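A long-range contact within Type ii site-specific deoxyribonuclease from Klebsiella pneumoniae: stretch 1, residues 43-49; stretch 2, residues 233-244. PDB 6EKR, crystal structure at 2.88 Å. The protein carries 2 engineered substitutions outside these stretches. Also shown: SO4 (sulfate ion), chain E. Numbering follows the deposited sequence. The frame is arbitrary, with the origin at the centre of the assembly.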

# COMPACT_ATOMS: atom_id res chain seq x y z
N GLY A 43 -31.69 -5.46 7.05
CA GLY A 43 -32.06 -4.67 8.23
C GLY A 43 -31.09 -3.55 8.60
O GLY A 43 -30.02 -3.41 8.00
N TYR A 44 -31.47 -2.75 9.60
CA TYR A 44 -30.57 -1.74 10.15
C TYR A 44 -29.41 -2.46 10.85
O TYR A 44 -29.62 -3.40 11.59
CB TYR A 44 -31.31 -0.81 11.13
CG TYR A 44 -30.37 0.03 11.96
CD1 TYR A 44 -29.99 1.31 11.55
CD2 TYR A 44 -29.81 -0.47 13.14
CE1 TYR A 44 -29.11 2.06 12.30
CE2 TYR A 44 -28.92 0.27 13.90
CZ TYR A 44 -28.57 1.53 13.47
OH TYR A 44 -27.69 2.27 14.23
N PHE A 45 -28.20 -1.99 10.61
CA PHE A 45 -27.03 -2.65 11.14
C PHE A 45 -26.33 -1.84 12.22
O PHE A 45 -26.08 -2.34 13.31
CB PHE A 45 -26.04 -2.97 10.01
CG PHE A 45 -24.67 -3.35 10.49
CD1 PHE A 45 -24.42 -4.62 10.98
CD2 PHE A 45 -23.63 -2.43 10.45
CE1 PHE A 45 -23.16 -4.98 11.43
CE2 PHE A 45 -22.37 -2.78 10.90
CZ PHE A 45 -22.13 -4.05 11.39
N GLY A 46 -26.02 -0.59 11.90
CA GLY A 46 -25.23 0.27 12.77
C GLY A 46 -25.14 1.66 12.18
O GLY A 46 -25.61 1.91 11.07
N SER A 47 -24.53 2.57 12.93
CA SER A 47 -24.45 3.96 12.50
C SER A 47 -23.04 4.49 12.55
O SER A 47 -22.19 4.00 13.29
CB SER A 47 -25.34 4.83 13.38
OG SER A 47 -26.70 4.46 13.24
N PHE A 48 -22.79 5.50 11.72
CA PHE A 48 -21.61 6.33 11.91
C PHE A 48 -22.04 7.54 12.73
O PHE A 48 -23.15 8.07 12.55
CB PHE A 48 -21.02 6.78 10.56
CG PHE A 48 -20.03 7.91 10.68
CD1 PHE A 48 -18.73 7.67 11.12
CD2 PHE A 48 -20.41 9.21 10.37
CE1 PHE A 48 -17.80 8.71 11.24
CE2 PHE A 48 -19.50 10.26 10.49
CZ PHE A 48 -18.18 10.01 10.93
N ASN A 49 -21.16 7.97 13.63
CA ASN A 49 -21.44 9.16 14.41
C ASN A 49 -20.31 10.19 14.42
O ASN A 49 -19.19 9.90 14.87
CB ASN A 49 -21.84 8.77 15.84
CG ASN A 49 -23.22 8.11 15.90
OD1 ASN A 49 -23.37 7.01 16.44
ND2 ASN A 49 -24.23 8.77 15.33
N GLN A 233 -15.93 1.57 7.25
CA GLN A 233 -15.35 0.37 7.79
C GLN A 233 -16.32 -0.23 8.78
O GLN A 233 -16.87 0.47 9.64
CB GLN A 233 -14.01 0.64 8.46
CG GLN A 233 -13.22 -0.63 8.76
CD GLN A 233 -12.02 -0.37 9.64
OE1 GLN A 233 -12.14 0.18 10.75
NE2 GLN A 233 -10.84 -0.77 9.15
N GLN A 234 -16.52 -1.54 8.65
CA GLN A 234 -17.40 -2.27 9.53
C GLN A 234 -16.68 -2.62 10.82
O GLN A 234 -15.51 -3.02 10.80
CB GLN A 234 -17.89 -3.54 8.85
CG GLN A 234 -19.14 -4.11 9.48
CD GLN A 234 -20.02 -4.82 8.47
OE1 GLN A 234 -19.62 -5.82 7.87
NE2 GLN A 234 -21.23 -4.30 8.27
N ASP A 235 -17.37 -2.43 11.93
CA ASP A 235 -16.98 -3.03 13.19
C ASP A 235 -18.08 -4.02 13.49
O ASP A 235 -19.13 -3.64 14.04
CB ASP A 235 -16.87 -1.97 14.28
CG ASP A 235 -16.06 -2.44 15.48
OD1 ASP A 235 -15.79 -3.66 15.61
OD2 ASP A 235 -15.69 -1.56 16.30
N LYS A 236 -17.86 -5.28 13.10
CA LYS A 236 -18.89 -6.35 13.18
C LYS A 236 -19.32 -6.69 14.61
O LYS A 236 -20.44 -7.16 14.82
CB LYS A 236 -18.44 -7.62 12.45
CG LYS A 236 -18.84 -7.68 10.97
N LYS A 237 -18.43 -6.45 15.57
CA LYS A 237 -18.70 -6.74 16.98
C LYS A 237 -19.57 -5.65 17.64
O LYS A 237 -20.56 -5.98 18.31
CB LYS A 237 -17.39 -6.92 17.75
CG LYS A 237 -17.57 -7.24 19.24
CD LYS A 237 -16.36 -6.79 20.06
CE LYS A 237 -16.58 -7.06 21.55
NZ LYS A 237 -15.40 -6.72 22.39
N LYS A 238 -19.20 -4.38 17.46
CA LYS A 238 -19.87 -3.25 18.14
C LYS A 238 -21.06 -2.67 17.37
O LYS A 238 -21.68 -1.71 17.83
CB LYS A 238 -18.89 -2.12 18.45
CG LYS A 238 -17.76 -2.48 19.38
CD LYS A 238 -16.94 -1.23 19.73
CE LYS A 238 -15.49 -1.58 20.03
NZ LYS A 238 -14.69 -0.36 20.33
N LYS A 239 -21.36 -3.25 16.21
CA LYS A 239 -22.48 -2.80 15.40
C LYS A 239 -22.46 -1.29 15.21
O LYS A 239 -23.35 -0.57 15.69
CB LYS A 239 -23.83 -3.26 15.99
CG LYS A 239 -24.31 -4.61 15.47
CD LYS A 239 -25.83 -4.73 15.56
CE LYS A 239 -26.32 -5.92 14.76
NZ LYS A 239 -27.69 -5.68 14.23
N LYS A 240 -21.43 -0.81 14.53
CA LYS A 240 -21.33 0.60 14.15
C LYS A 240 -20.35 0.75 12.99
O LYS A 240 -19.59 -0.18 12.69
CB LYS A 240 -20.91 1.48 15.34
CG LYS A 240 -19.58 1.13 15.95
CD LYS A 240 -19.00 2.35 16.61
CE LYS A 240 -17.48 2.26 16.64
NZ LYS A 240 -16.86 3.42 17.35
N VAL A 241 -20.39 1.91 12.33
CA VAL A 241 -19.59 2.13 11.12
C VAL A 241 -18.58 3.26 11.30
O VAL A 241 -18.92 4.36 11.72
CB VAL A 241 -20.50 2.41 9.89
CG1 VAL A 241 -19.67 2.60 8.63
CG2 VAL A 241 -21.51 1.29 9.69
N ASN A 242 -17.32 2.97 10.98
CA ASN A 242 -16.28 4.00 10.95
C ASN A 242 -16.13 4.56 9.55
O ASN A 242 -16.57 3.96 8.58
CB ASN A 242 -14.93 3.44 11.41
CG ASN A 242 -15.01 2.75 12.75
OD1 ASN A 242 -15.58 3.28 13.71
ND2 ASN A 242 -14.42 1.55 12.83
N HIS A 243 -15.49 5.71 9.47
CA HIS A 243 -15.13 6.33 8.21
C HIS A 243 -13.62 6.50 8.29
O HIS A 243 -13.13 7.30 9.10
CB HIS A 243 -15.82 7.69 8.08
CG HIS A 243 -17.26 7.62 7.65
ND1 HIS A 243 -17.94 8.71 7.15
CD2 HIS A 243 -18.14 6.59 7.63
CE1 HIS A 243 -19.17 8.36 6.84
NE2 HIS A 243 -19.33 7.09 7.13
N ILE A 244 -12.87 5.73 7.50
CA ILE A 244 -11.42 5.76 7.58
C ILE A 244 -10.83 6.88 6.73
O ILE A 244 -10.64 6.73 5.52
CB ILE A 244 -10.77 4.40 7.22
CG1 ILE A 244 -11.27 3.28 8.14
CG2 ILE A 244 -9.24 4.50 7.27
CD1 ILE A 244 -11.01 3.48 9.65
S SO4 E . -13.92 1.88 16.90
O1 SO4 E . -14.40 0.89 15.95
O2 SO4 E . -14.26 3.22 16.44
O3 SO4 E . -14.55 1.65 18.20
O4 SO4 E . -12.47 1.77 17.03

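Strand 43-49 packs against the strand 240-243 and the turn that precedes it, the two strand directions diverging by 39°, and together the stretches bury 541 Å². Phe45 covers the most surface. Its CA-to-CB bond points sideways, but with chi1 in the t rotamer the ring packs against the hairpin formed by residues 233-243. There Gln234 NE2 lies over one face, 3.2 Å from Phe45 CE2, while Val241 CG2 meets the ring edge, 4.3 Å from the same CE2. A flat, apolar ring suits this buried site, and the Gln234 amide nitrogen resting on it is hydrogen-bonded elsewhere in the structure.

Lys239, in the turn, lays its aliphatic chain along the strand: its CD is 3.3 Å from Phe45 O and its CG is 4.2 Å from Phe45 CE1. The long methylenes thus cover Phe45 while the residue remains exposed. Gly46 fits where the backbones come close, its CA 3.6 Å from Lys239 O and 4.2 Å from Lys240 CA; a CB here would clash with Lys239 O and Lys240 N.

One backbone hydrogen bond joins the strands, from Val241 N to Ser47 O (2.9 Å, nearly linear at 176°). The CA-to-CB bond of Ser47 points away, and its OG shares a 2.6 Å hydrogen bond with Tyr44 OH within its own strand.

Phe48 forms the second aromatic anchor. Its ring stacks face to face on His243, centroids 3.8 Å apart and planes within 6°, with Phe48 CD1 3.7 Å from His243 CD2. The CA-to-CB bond of His243 points toward the strand, offering a flat ring for stacking while its NE2 is hydrogen-bonded elsewhere. Beside the stack, Phe48 CA makes a CA-H...O contact with Val241 O at 3.3 Å, and Phe48 CB lies 4.5 Å from Val241 CB. The branched, buried Val241 therefore contacts both phenylalanines.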